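Endolytic peptidoglycan transglycosylase RlpA (Pseudomonas aeruginosa, PDB 6I05) cleaves peptidoglycan as a lytic transglycosylase that strongly prefers naked glycan strands lacking stem peptides, and carries a SPOR domain that recognises denuded glycan at the division septum. Local coordinates at residues A[28-33]-A[47-52]; A[4-9]-A[73-78]; A[22-27]-A[63-68]. One frame throughout, in Å; residues are numbered along the deposited sequence. Where two conformers were deposited one is given.

Contact 1: residues A[28-33]-A[47-52]; sequences TAAPVF and VRLGPI
T28 lays its CG2 4.4 Å from CD2 of L49, where the chain runs into the antiparallel hairpin of strands 32-39 and 42-52 of the SPOR domain. It also makes an ST turn: OG1 accepts from the backbone N of A30. A30 packs its CB against CD1 of L49 at 3.9 Å. At P31 the carbonyl O takes a bond from N of G50 (2.9 Å), while the proline ring lies by O of G50, with CB 3.4 Å from it. V32 faces L49 as a non-hydrogen-bonded pair. Its CG1, anti to the backbone N (chi1 -173°), reaches CG1 of V47, and its CG2 meets CB of L49. These side chains lie on the sheet face covered by the helices, with K21 and S25 touching V32. F33 and R48 form the hydrogen-bonded pair on the other face. F33 N gives to R48 O at 2.9 Å, and R48 N returns a bond to F33 O at 2.8 Å. In a CH-pi contact, R48 CB stands over one face of the F33 ring, offset toward the rim and 3.6 Å from CZ; the extended chain then leads off to Q7, whose OE1 accepts from NE. O of G50 lies near the ring plane, at the edge by CE1.

Contact 2: residues A[4-9]-A[73-78]; sequences LYLQVG and PTLVRP
Q7 on strand 4-9 pairs antiparallel with T74, but the two strands are strongly splayed, with 127° between their directions and 4.4 Å at closest approach. The register is firm at this hydrogen-bonded pair: Q7 N gives to T74 O at 2.8 Å, and T74 N gives back to Q7 O at 2.9 Å. Further on, a single bond runs from V76 N to Y5 O at 3.0 Å, from well above the carbonyl plane. The return bond is replaced by a water that accepts from Y5 N and donates to V76 O, as the strands part. A second water donates to Q7 O and also contacts OG1 of T74.

These segments are the first and last strands of the SPOR domain, and 74-76 forms one edge of its four-stranded antiparallel sheet. On the face away from the helices, V76 CG1 sits 3.6 Å from CB of Q7, the two side chains crossing at about a right angle. Chi1 of Q7 (178°) sets CG anti to the backbone N, and the chain stays extended beyond it, its polar end engaged by R48 on the neighbouring strand. P78 closes over Y5 on the same face: its CG stands over one side of the ring, 3.9 Å from the centroid and offset toward the rim in a CH-pi contact, and its CD comes to 3.6 Å from CD1 of Y5. Under helix 55-67, L6 meets V58 and Q62, and its CD1 also touches CB of P73. The other branch, L6 CD2, lies against the peptide between T74 and L75 and meets CD2 of L75, which in turn approaches O of Y5 to 3.3 Å.

Contact 3: residues A[22-27]-A[63-68]; sequences AKLSGV and DSIRVA
L24 and I65 both hold the first side-chain carbon beyond CB anti to the carbonyl carbon: chi1 is -76° for CG of L24 and -69° for CG1 of I65. The CD2 branch of L24 is the one that meets CG1 of I65, at 3.8 Å, the two side chains crossing obliquely. V27 comes from the turn that follows helix 14-25. Its CG1 touches CB of A68 at 3.8 Å, just beyond the end of helix 55-67, and CG2 lies more loosely against CG1 of I65, at 4.4 Å; V27 was modelled in two conformers, as was S64, so this side is less sharply fixed. No direct hydrogen bond joins the segments. Instead a water donates to V27 O at 3.0 Å and has a weak contact with OG of S64, whose firmer partner is the carbonyl O of R60 one turn back. The turn itself is held by V27 N bonding to L24 O. L24 and I65 also both touch V8 of the sheet below, and L70 of the connecting loop adds to the L24 side. This is the apolar seam between the two helices that lie together on one face of the antiparallel sheet, in the βαββαβ, RNP-like fold of SPOR domains.

Along the chain the first halves come in the order contact 2, contact 3, contact 1, and the second halves return in reverse, so contact 2 joins the two ends of the domain. Contacts 1 and 2 share the sheet, their centres about 9 Å apart, because strands 42-52 and 4-11 are neighbours in it; a probable hydrogen bond from I52 N to L4 O helps tie them. Contact 3 sits on the helix layer, with its centre about 11 Å from that of contact 1 and 14 Å from that of contact 2. V8, L24, V47, L49 and I65 meet between the layers, making one small core for this glycan-recognising domain.

Contact 1: residues A[28-33]-A[47-52]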
ATOM      1  N   THR A  28      -9.925  -1.777  -2.655  1.00 18.74           N
ATOM      2  CA  THR A  28     -10.238  -1.222  -1.347  1.00 16.92           C
ATOM      3  C   THR A  28     -10.839   0.160  -1.528  1.00 15.24           C
ATOM      4  O   THR A  28     -10.531   0.864  -2.494  1.00 14.67           O
ATOM      5  CB  THR A  28      -8.983  -1.101  -0.450  1.00 18.11           C
ATOM      6  OG1 THR A  28      -9.340  -0.514   0.813  1.00 19.15           O
ATOM      7  CG2 THR A  28      -7.899  -0.240  -1.114  1.00 19.43           C
ATOM      8  N   ALA A  29     -11.700   0.540  -0.584  1.00 13.92           N
ATOM      9  CA  ALA A  29     -12.202   1.898  -0.478  1.00 14.16           C
ATOM     10  C   ALA A  29     -11.329   2.790   0.396  1.00 13.87           C
ATOM     11  O   ALA A  29     -11.560   4.002   0.441  1.00 14.71           O
ATOM     12  CB  ALA A  29     -13.625   1.882   0.084  1.00 14.32           C
ATOM     13  N   ALA A  30     -10.336   2.234   1.085  1.00 15.72           N
ATOM     14  CA  ALA A  30      -9.446   3.060   1.887  1.00 16.44           C
ATOM     15  C   ALA A  30      -8.574   3.925   0.974  1.00 14.83           C
ATOM     16  O   ALA A  30      -8.265   3.531  -0.157  1.00 13.58           O
ATOM     17  CB  ALA A  30      -8.548   2.185   2.753  1.00 18.20           C
ATOM     18  N   PRO A  31      -8.156   5.106   1.442  1.00 15.87           N
ATOM     19  CA  PRO A  31      -7.257   5.937   0.632  1.00 14.89           C
ATOM     20  C   PRO A  31      -5.972   5.187   0.335  1.00 12.22           C
ATOM     21  O   PRO A  31      -5.417   4.516   1.200  1.00 13.27           O
ATOM     22  CB  PRO A  31      -6.987   7.152   1.532  1.00 17.19           C
ATOM     23  CG  PRO A  31      -8.130   7.187   2.483  1.00 19.05           C
ATOM     24  CD  PRO A  31      -8.484   5.750   2.727  1.00 18.38           C
ATOM     25  N   VAL A  32      -5.502   5.308  -0.899  1.00 10.88           N
ATOM     26  CA  VAL A  32      -4.248   4.710  -1.340  1.00 10.94           C
ATOM     27  C   VAL A  32      -3.321   5.851  -1.726  1.00 10.55           C
ATOM     28  O   VAL A  32      -3.743   6.795  -2.402  1.00 12.84           O
ATOM     29  CB  VAL A  32      -4.468   3.766  -2.541  1.00 11.50           C
ATOM     30  CG1 VAL A  32      -3.188   3.030  -2.888  1.00 12.38           C
ATOM     31  CG2 VAL A  32      -5.599   2.775  -2.267  1.00 14.08           C
ATOM     32  N   PHE A  33      -2.066   5.783  -1.292  1.00 10.04           N
ATOM     33  CA  PHE A  33      -1.157   6.891  -1.529  1.00 10.15           C
ATOM     34  C   PHE A  33       0.258   6.359  -1.653  1.00  9.92           C
ATOM     35  O   PHE A  33       0.562   5.238  -1.243  1.00 10.66           O
ATOM     36  CB  PHE A  33      -1.263   7.956  -0.425  1.00 11.32           C
ATOM     37  CG  PHE A  33      -0.962   7.444   0.956  1.00 11.40           C
ATOM     38  CD1 PHE A  33      -1.945   6.845   1.731  1.00 12.29           C
ATOM     39  CD2 PHE A  33       0.314   7.588   1.491  1.00 11.84           C
ATOM     40  CE1 PHE A  33      -1.651   6.397   3.014  1.00 13.12           C
ATOM     41  CE2 PHE A  33       0.605   7.141   2.764  1.00 12.07           C
ATOM     42  CZ  PHE A  33      -0.378   6.544   3.528  1.00 12.89           C
ATOM     43  N   VAL A  47       4.024   2.225  -1.533  1.00  9.82           N
ATOM     44  CA  VAL A  47       2.595   2.281  -1.812  1.00  9.58           C
ATOM     45  C   VAL A  47       1.856   1.830  -0.564  1.00  8.99           C
ATOM     46  O   VAL A  47       2.036   0.696  -0.102  1.00 10.14           O
ATOM     47  CB  VAL A  47       2.223   1.421  -3.028  1.00 11.55           C
ATOM     48  CG1 VAL A  47       0.730   1.521  -3.306  1.00 13.07           C
ATOM     49  CG2 VAL A  47       3.027   1.853  -4.251  1.00 12.91           C
ATOM     50  N   ARG A  48       1.038   2.719  -0.007  1.00  9.51           N
ATOM     51  CA  ARG A  48       0.408   2.520   1.284  1.00  9.56           C
ATOM     52  C   ARG A  48      -1.082   2.797   1.192  1.00  9.50           C
ATOM     53  O   ARG A  48      -1.572   3.411   0.239  1.00 10.26           O
ATOM     54  CB  ARG A  48       1.040   3.434   2.336  1.00  9.89           C
ATOM     55  CG  ARG A  48       2.471   3.056   2.617  1.00 10.48           C
ATOM     56  CD  ARG A  48       3.133   3.959   3.618  1.00 11.28           C
ATOM     57  NE  ARG A  48       4.399   3.355   4.019  1.00 11.36           N
ATOM     58  CZ  ARG A  48       5.142   3.760   5.036  1.00 13.33           C
ATOM     59  NH1 ARG A  48       4.779   4.811   5.757  1.00 16.30           N
ATOM     60  NH2 ARG A  48       6.252   3.100   5.328  1.00 15.45           N
ATOM     61  N   LEU A  49      -1.809   2.333   2.200  1.00 10.58           N
ATOM     62  CA  LEU A  49      -3.221   2.672   2.273  1.00 12.10           C
ATOM     63  C   LEU A  49      -3.646   2.846   3.721  1.00  9.92           C
ATOM     64  O   LEU A  49      -3.063   2.264   4.638  1.00 10.91           O
ATOM     65  CB  LEU A  49      -4.114   1.720   1.483  1.00 15.73           C
ATOM     66  CG  LEU A  49      -4.064   0.319   2.035  1.00 16.05           C
ATOM     67  CD1 LEU A  49      -5.303   0.057   2.845  1.00 18.55           C
ATOM     68  CD2 LEU A  49      -3.974  -0.675   0.903  1.00 20.15           C
ATOM     69  N   GLY A  50      -4.649   3.692   3.910  1.00 10.72           N
ATOM     70  CA  GLY A  50      -5.131   4.025   5.222  1.00 11.45           C
ATOM     71  C   GLY A  50      -5.440   5.503   5.294  1.00 12.44           C
ATOM     72  O   GLY A  50      -5.213   6.242   4.334  1.00 14.22           O
ATOM     73  N   PRO A  51      -5.945   5.976   6.449  1.00 11.43           N
ATOM     74  CA  PRO A  51      -6.072   5.212   7.696  1.00 11.21           C
ATOM     75  C   PRO A  51      -7.282   4.286   7.726  1.00 10.83           C
ATOM     76  O   PRO A  51      -8.405   4.682   7.378  1.00 13.53           O
ATOM     77  CB  PRO A  51      -6.238   6.307   8.756  1.00 11.56           C
ATOM     78  CG  PRO A  51      -6.849   7.460   8.017  1.00 12.82           C
ATOM     79  CD  PRO A  51      -6.274   7.403   6.634  1.00 13.04           C
ATOM     80  N   ILE A  52      -7.061   3.060   8.174  1.00 10.31           N
ATOM     81  CA  ILE A  52      -8.123   2.074   8.305  1.00 10.70           C
ATOM     82  C   ILE A  52      -8.638   2.103   9.741  1.00 10.61           C
ATOM     83  O   ILE A  52      -7.857   2.202  10.698  1.00 11.63           O
ATOM     84  CB  ILE A  52      -7.599   0.688   7.890  1.00 11.92           C
ATOM     85  CG1 ILE A  52      -7.186   0.713   6.414  1.00 14.93           C
ATOM     86  CG2 ILE A  52      -8.641  -0.376   8.152  1.00 12.20           C
ATOM     87  CD1 ILE A  52      -6.515  -0.552   5.941  1.00 18.08           C
TER

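Contact 2: residues A[4-9]-A[73-78]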
ATOM      1  N   LEU A   4      -4.992   2.909  11.143  1.00 13.12           N
ATOM      2  CA  LEU A   4      -4.025   1.871  10.818  1.00 11.41           C
ATOM      3  C   LEU A   4      -3.655   1.953   9.340  1.00  9.96           C
ATOM      4  O   LEU A   4      -4.479   2.327   8.501  1.00 10.80           O
ATOM      5  CB  LEU A   4      -4.632   0.507  11.138  1.00 11.96           C
ATOM      6  CG  LEU A   4      -4.987   0.350  12.617  1.00 13.87           C
ATOM      7  CD1 LEU A   4      -5.804  -0.912  12.831  1.00 15.90           C
ATOM      8  CD2 LEU A   4      -3.729   0.321  13.473  1.00 15.24           C
ATOM      9  N   TYR A   5      -2.417   1.578   9.011  1.00 10.47           N
ATOM     10  CA  TYR A   5      -1.930   1.698   7.645  1.00 10.55           C
ATOM     11  C   TYR A   5      -1.275   0.403   7.198  1.00 10.27           C
ATOM     12  O   TYR A   5      -0.630  -0.289   7.990  1.00 11.00           O
ATOM     13  CB  TYR A   5      -0.908   2.827   7.518  1.00 12.11           C
ATOM     14  CG  TYR A   5      -1.499   4.196   7.724  1.00 12.01           C
ATOM     15  CD1 TYR A   5      -1.651   4.724   8.994  1.00 13.27           C
ATOM     16  CD2 TYR A   5      -1.896   4.968   6.643  1.00 12.93           C
ATOM     17  CE1 TYR A   5      -2.188   5.989   9.187  1.00 14.17           C
ATOM     18  CE2 TYR A   5      -2.437   6.228   6.819  1.00 14.04           C
ATOM     19  CZ  TYR A   5      -2.580   6.735   8.090  1.00 14.12           C
ATOM     20  OH  TYR A   5      -3.106   7.992   8.256  1.00 16.18           O
ATOM     21  N   LEU A   6      -1.431   0.096   5.912  1.00  9.85           N
ATOM     22  CA  LEU A   6      -0.764  -1.030   5.273  1.00  9.86           C
ATOM     23  C   LEU A   6       0.187  -0.504   4.210  1.00 10.18           C
ATOM     24  O   LEU A   6      -0.064   0.534   3.591  1.00 11.38           O
ATOM     25  CB  LEU A   6      -1.770  -1.960   4.585  1.00 10.36           C
ATOM     26  CG  LEU A   6      -2.684  -2.779   5.490  1.00 10.11           C
ATOM     27  CD1 LEU A   6      -3.804  -3.410   4.681  1.00 11.13           C
ATOM     28  CD2 LEU A   6      -1.871  -3.842   6.220  1.00 10.43           C
ATOM     29  N   GLN A   7       1.284  -1.229   4.006  1.00  9.87           N
ATOM     30  CA  GLN A   7       2.161  -1.025   2.859  1.00 10.01           C
ATOM     31  C   GLN A   7       2.073  -2.266   1.983  1.00 10.40           C
ATOM     32  O   GLN A   7       2.119  -3.394   2.486  1.00 11.80           O
ATOM     33  CB  GLN A   7       3.607  -0.777   3.284  1.00 10.81           C
ATOM     34  CG  GLN A   7       4.563  -0.596   2.113  1.00 11.65           C
ATOM     35  CD  GLN A   7       5.862   0.046   2.538  1.00 12.54           C
ATOM     36  OE1 GLN A   7       5.865   1.089   3.193  1.00 13.02           O
ATOM     37  NE2 GLN A   7       6.978  -0.579   2.180  1.00 14.80           N
ATOM     38  N   VAL A   8       1.929  -2.055   0.677  1.00 11.80           N
ATOM     39  CA  VAL A   8       1.719  -3.150  -0.255  1.00 13.89           C
ATOM     40  C   VAL A   8       2.921  -3.387  -1.167  1.00 14.97           C
ATOM     41  O   VAL A   8       3.108  -4.509  -1.652  1.00 17.52           O
ATOM     42  CB  VAL A   8       0.425  -2.946  -1.071  1.00 15.36           C
ATOM     43  CG1 VAL A   8       0.102  -4.167  -1.923  1.00 17.18           C
ATOM     44  CG2 VAL A   8      -0.740  -2.628  -0.134  1.00 16.75           C
ATOM     45  N   GLY A   9       3.734  -2.371  -1.415  1.00 13.17           N
ATOM     46  CA  GLY A   9       4.942  -2.534  -2.197  1.00 13.85           C
ATOM     47  C   GLY A   9       5.792  -1.296  -2.057  1.00 13.22           C
ATOM     48  O   GLY A   9       5.357  -0.266  -1.536  1.00 13.06           O
ATOM     49  N   PRO A  73       0.670  -7.487   1.828  1.00 14.46           N
ATOM     50  CA  PRO A  73       0.352  -6.265   2.578  1.00 14.68           C
ATOM     51  C   PRO A  73       0.771  -6.403   4.038  1.00 14.43           C
ATOM     52  O   PRO A  73       0.367  -7.346   4.721  1.00 16.58           O
ATOM     53  CB  PRO A  73      -1.171  -6.175   2.444  1.00 17.03           C
ATOM     54  CG  PRO A  73      -1.616  -7.604   2.282  1.00 18.80           C
ATOM     55  CD  PRO A  73      -0.505  -8.349   1.615  1.00 17.16           C
ATOM     56  N   THR A  74       1.566  -5.450   4.522  1.00 12.08           N
ATOM     57  CA  THR A  74       2.076  -5.459   5.887  1.00 12.72           C
ATOM     58  C   THR A  74       1.699  -4.173   6.611  1.00 11.18           C
ATOM     59  O   THR A  74       1.605  -3.112   6.005  1.00 11.59           O
ATOM     60  CB  THR A  74       3.603  -5.639   5.912  1.00 16.46           C
ATOM     61  OG1 THR A  74       4.228  -4.570   5.192  1.00 18.40           O
ATOM     62  CG2 THR A  74       3.995  -6.953   5.273  1.00 18.78           C
ATOM     63  N   LEU A  75       1.479  -4.277   7.918  1.00 10.56           N
ATOM     64  CA  LEU A  75       1.183  -3.097   8.722  1.00 11.61           C
ATOM     65  C   LEU A  75       2.411  -2.207   8.833  1.00 12.39           C
ATOM     66  O   LEU A  75       3.535  -2.691   9.014  1.00 13.77           O
ATOM     67  CB  LEU A  75       0.737  -3.507  10.123  1.00 12.28           C
ATOM     68  CG  LEU A  75      -0.740  -3.873  10.247  1.00 13.79           C
ATOM     69  CD1 LEU A  75      -0.980  -4.584  11.544  1.00 17.12           C
ATOM     70  CD2 LEU A  75      -1.608  -2.620  10.176  1.00 15.70           C
ATOM     71  N   VAL A  76       2.191  -0.890   8.743  1.00 12.90           N
ATOM     72  CA  VAL A  76       3.242   0.109   8.911  1.00 16.47           C
ATOM     73  C   VAL A  76       2.701   1.271   9.735  1.00 21.15           C
ATOM     74  O   VAL A  76       1.496   1.529   9.773  1.00 20.72           O
ATOM     75  CB  VAL A  76       3.767   0.651   7.561  1.00 17.08           C
ATOM     76  CG1 VAL A  76       4.504  -0.444   6.793  1.00 18.38           C
ATOM     77  CG2 VAL A  76       2.619   1.285   6.736  1.00 14.59           C
ATOM     78  N   ARG A  77       3.608   1.993  10.389  1.00 28.84           N
ATOM     79  CA  ARG A  77       3.240   3.195  11.140  1.00 37.23           C
ATOM     80  C   ARG A  77       3.982   4.392  10.567  1.00 40.03           C
ATOM     81  O   ARG A  77       5.186   4.562  10.833  1.00 40.52           O
ATOM     82  CB  ARG A  77       3.547   3.034  12.628  1.00 41.24           C
ATOM     83  CG  ARG A  77       2.392   2.456  13.438  1.00 44.37           C
ATOM     84  CD  ARG A  77       2.875   1.866  14.755  1.00 46.87           C
ATOM     85  NE  ARG A  77       3.869   0.816  14.549  1.00 48.82           N
ATOM     86  CZ  ARG A  77       5.134   0.893  14.951  1.00 50.11           C
ATOM     87  NH1 ARG A  77       5.567   1.973  15.587  1.00 50.34           N
ATOM     88  NH2 ARG A  77       5.967  -0.113  14.717  1.00 50.43           N
ATOM     89  N   PRO A  78       3.319   5.250   9.774  1.00 42.23           N
ATOM     90  CA  PRO A  78       3.955   6.426   9.168  1.00 43.33           C
ATOM     91  C   PRO A  78       4.484   7.406  10.208  1.00 44.21           C
ATOM     92  O   PRO A  78       3.782   7.671  11.183  1.00 44.92           O
ATOM     93  CB  PRO A  78       2.815   7.072   8.371  1.00 43.33           C
ATOM     94  CG  PRO A  78       1.835   5.973   8.144  1.00 43.15           C
ATOM     95  CD  PRO A  78       1.908   5.126   9.375  1.00 42.92           C
TER
HETATM   96  O   HOH W   1      -0.593   1.090  11.231  1.00 16.67           O
HETATM   97  O   HOH W   2       4.814  -5.020   2.210  1.00 26.43           O

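Contact 3: residues A[22-27]-A[63-68]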
ATOM      1  N   ALA A  22      -3.033   2.567  -8.514  1.00 14.08           N
ATOM      2  CA  ALA A  22      -4.261   2.537  -9.303  1.00 15.39           C
ATOM      3  C   ALA A  22      -4.985   1.203  -9.162  1.00 16.13           C
ATOM      4  O   ALA A  22      -6.211   1.168  -9.003  1.00 17.66           O
ATOM      5  CB  ALA A  22      -3.954   2.838 -10.772  1.00 16.25           C
ATOM      6  N   LYS A  23      -4.246   0.089  -9.210  1.00 15.71           N
ATOM      7  CA  LYS A  23      -4.883  -1.218  -9.070  1.00 16.04           C
ATOM      8  C   LYS A  23      -5.506  -1.389  -7.690  1.00 15.55           C
ATOM      9  O   LYS A  23      -6.599  -1.953  -7.559  1.00 16.69           O
ATOM     10  CB  LYS A  23      -3.870  -2.331  -9.345  1.00 17.13           C
ATOM     11  CG  LYS A  23      -3.399  -2.399 -10.792  1.00 19.67           C
ATOM     12  CD  LYS A  23      -2.434  -3.550 -10.998  1.00 23.49           C
ATOM     13  CE  LYS A  23      -2.072  -3.714 -12.464  1.00 26.57           C
ATOM     14  NZ  LYS A  23      -0.880  -4.595 -12.632  1.00 29.52           N
ATOM     15  N   LEU A  24      -4.823  -0.920  -6.644  1.00 15.25           N
ATOM     16  CA  LEU A  24      -5.362  -1.064  -5.295  1.00 15.06           C
ATOM     17  C   LEU A  24      -6.670  -0.310  -5.125  1.00 16.06           C
ATOM     18  O   LEU A  24      -7.543  -0.744  -4.364  1.00 15.71           O
ATOM     19  CB  LEU A  24      -4.344  -0.591  -4.262  1.00 14.70           C
ATOM     20  CG  LEU A  24      -3.182  -1.547  -3.999  1.00 14.06           C
ATOM     21  CD1 LEU A  24      -2.058  -0.832  -3.258  1.00 14.24           C
ATOM     22  CD2 LEU A  24      -3.668  -2.754  -3.217  1.00 15.21           C
ATOM     23  N   SER A  25      -6.828   0.815  -5.820  1.00 17.55           N
ATOM     24  CA  SER A  25      -8.080   1.552  -5.735  1.00 19.98           C
ATOM     25  C   SER A  25      -9.270   0.722  -6.196  1.00 20.00           C
ATOM     26  O   SER A  25     -10.403   1.008  -5.799  1.00 21.22           O
ATOM     27  CB  SER A  25      -7.969   2.857  -6.525  1.00 22.81           C
ATOM     28  OG  SER A  25      -7.015   3.717  -5.917  1.00 25.98           O
ATOM     29  N   GLY A  26      -9.042  -0.308  -7.005  1.00 20.88           N
ATOM     30  CA  GLY A  26     -10.118  -1.188  -7.409  1.00 22.33           C
ATOM     31  C   GLY A  26     -10.454  -2.291  -6.436  1.00 23.30           C
ATOM     32  O   GLY A  26     -11.432  -3.014  -6.644  1.00 25.38           O
ATOM     33  N   VAL A  27      -9.684  -2.427  -5.360  1.00 22.13           N
ATOM     34  CA  VAL A  27      -9.893  -3.512  -4.411  0.64 23.14           C
ATOM     35  C   VAL A  27     -10.202  -3.035  -3.000  1.00 22.02           C
ATOM     36  O   VAL A  27     -10.741  -3.823  -2.203  1.00 24.15           O
ATOM     37  CB  VAL A  27      -8.723  -4.521  -4.405  0.64 25.47           C
ATOM     38  CG1 VAL A  27      -8.465  -5.042  -5.810  0.64 26.32           C
ATOM     39  CG2 VAL A  27      -7.469  -3.893  -3.824  0.64 26.29           C
ATOM     40  N   ASP A  63      -6.669  -9.612   3.070  1.00 11.59           N
ATOM     41  CA  ASP A  63      -7.238 -10.716   2.300  1.00 12.60           C
ATOM     42  C   ASP A  63      -7.577 -10.278   0.881  1.00 12.48           C
ATOM     43  O   ASP A  63      -7.250 -10.974  -0.086  1.00 12.78           O
ATOM     44  CB  ASP A  63      -8.506 -11.240   2.981  1.00 13.31           C
ATOM     45  CG  ASP A  63      -8.245 -11.902   4.326  1.00 15.06           C
ATOM     46  OD1 ASP A  63      -7.076 -12.152   4.696  1.00 14.94           O
ATOM     47  OD2 ASP A  63      -9.248 -12.176   5.025  1.00 17.32           O
ATOM     48  N   SER A  64      -8.237  -9.124   0.731  1.00 12.34           N
ATOM     49  CA  SER A  64      -8.640  -8.667  -0.599  0.61 13.38           C
ATOM     50  C   SER A  64      -7.432  -8.410  -1.488  1.00 12.22           C
ATOM     51  O   SER A  64      -7.458  -8.692  -2.696  1.00 13.15           O
ATOM     52  CB  SER A  64      -9.474  -7.397  -0.475  0.61 15.26           C
ATOM     53  OG  SER A  64     -10.663  -7.648   0.242  0.61 17.86           O
ATOM     54  N   ILE A  65      -6.361  -7.867  -0.910  1.00 11.52           N
ATOM     55  CA  ILE A  65      -5.151  -7.601  -1.679  1.00 11.72           C
ATOM     56  C   ILE A  65      -4.522  -8.907  -2.152  1.00 11.75           C
ATOM     57  O   ILE A  65      -4.062  -9.015  -3.298  1.00 13.06           O
ATOM     58  CB  ILE A  65      -4.184  -6.744  -0.841  1.00 11.74           C
ATOM     59  CG1 ILE A  65      -4.764  -5.337  -0.656  1.00 12.55           C
ATOM     60  CG2 ILE A  65      -2.799  -6.721  -1.467  1.00 13.38           C
ATOM     61  CD1 ILE A  65      -4.146  -4.551   0.494  1.00 14.25           C
ATOM     62  N   ARG A  66      -4.511  -9.926  -1.287  1.00 12.16           N
ATOM     63  CA  ARG A  66      -3.969 -11.220  -1.685  1.00 12.83           C
ATOM     64  C   ARG A  66      -4.833 -11.893  -2.749  1.00 12.92           C
ATOM     65  O   ARG A  66      -4.301 -12.484  -3.694  1.00 13.41           O
ATOM     66  CB  ARG A  66      -3.769 -12.126  -0.467  1.00 13.97           C
ATOM     67  CG  ARG A  66      -2.666 -11.651   0.474  1.00 14.75           C
ATOM     68  CD  ARG A  66      -2.199 -12.767   1.391  1.00 18.28           C
ATOM     69  NE  ARG A  66      -0.996 -12.382   2.130  1.00 21.25           N
ATOM     70  CZ  ARG A  66      -1.004 -11.828   3.338  1.00 23.59           C
ATOM     71  NH1 ARG A  66      -2.156 -11.596   3.960  1.00 23.92           N
ATOM     72  NH2 ARG A  66       0.143 -11.511   3.930  1.00 24.40           N
ATOM     73  N   VAL A  67      -6.164 -11.807  -2.625  1.00 13.18           N
ATOM     74  CA  VAL A  67      -7.047 -12.359  -3.656  1.00 14.63           C
ATOM     75  C   VAL A  67      -6.735 -11.740  -5.008  1.00 14.56           C
ATOM     76  O   VAL A  67      -6.714 -12.429  -6.034  1.00 15.31           O
ATOM     77  CB  VAL A  67      -8.529 -12.168  -3.278  1.00 15.63           C
ATOM     78  CG1 VAL A  67      -9.457 -12.461  -4.474  1.00 17.32           C
ATOM     79  CG2 VAL A  67      -8.897 -13.044  -2.110  1.00 16.49           C
ATOM     80  N   ALA A  68      -6.482 -10.430  -5.028  1.00 14.62           N
ATOM     81  CA  ALA A  68      -6.176  -9.713  -6.255  1.00 15.51           C
ATOM     82  C   ALA A  68      -4.748  -9.933  -6.727  1.00 15.91           C
ATOM     83  O   ALA A  68      -4.382  -9.426  -7.793  1.00 16.53           O
ATOM     84  CB  ALA A  68      -6.426  -8.218  -6.051  1.00 16.05           C
TER
HETATM   85  O   HOH W   3     -10.880  -4.448   0.683  1.00 21.03           O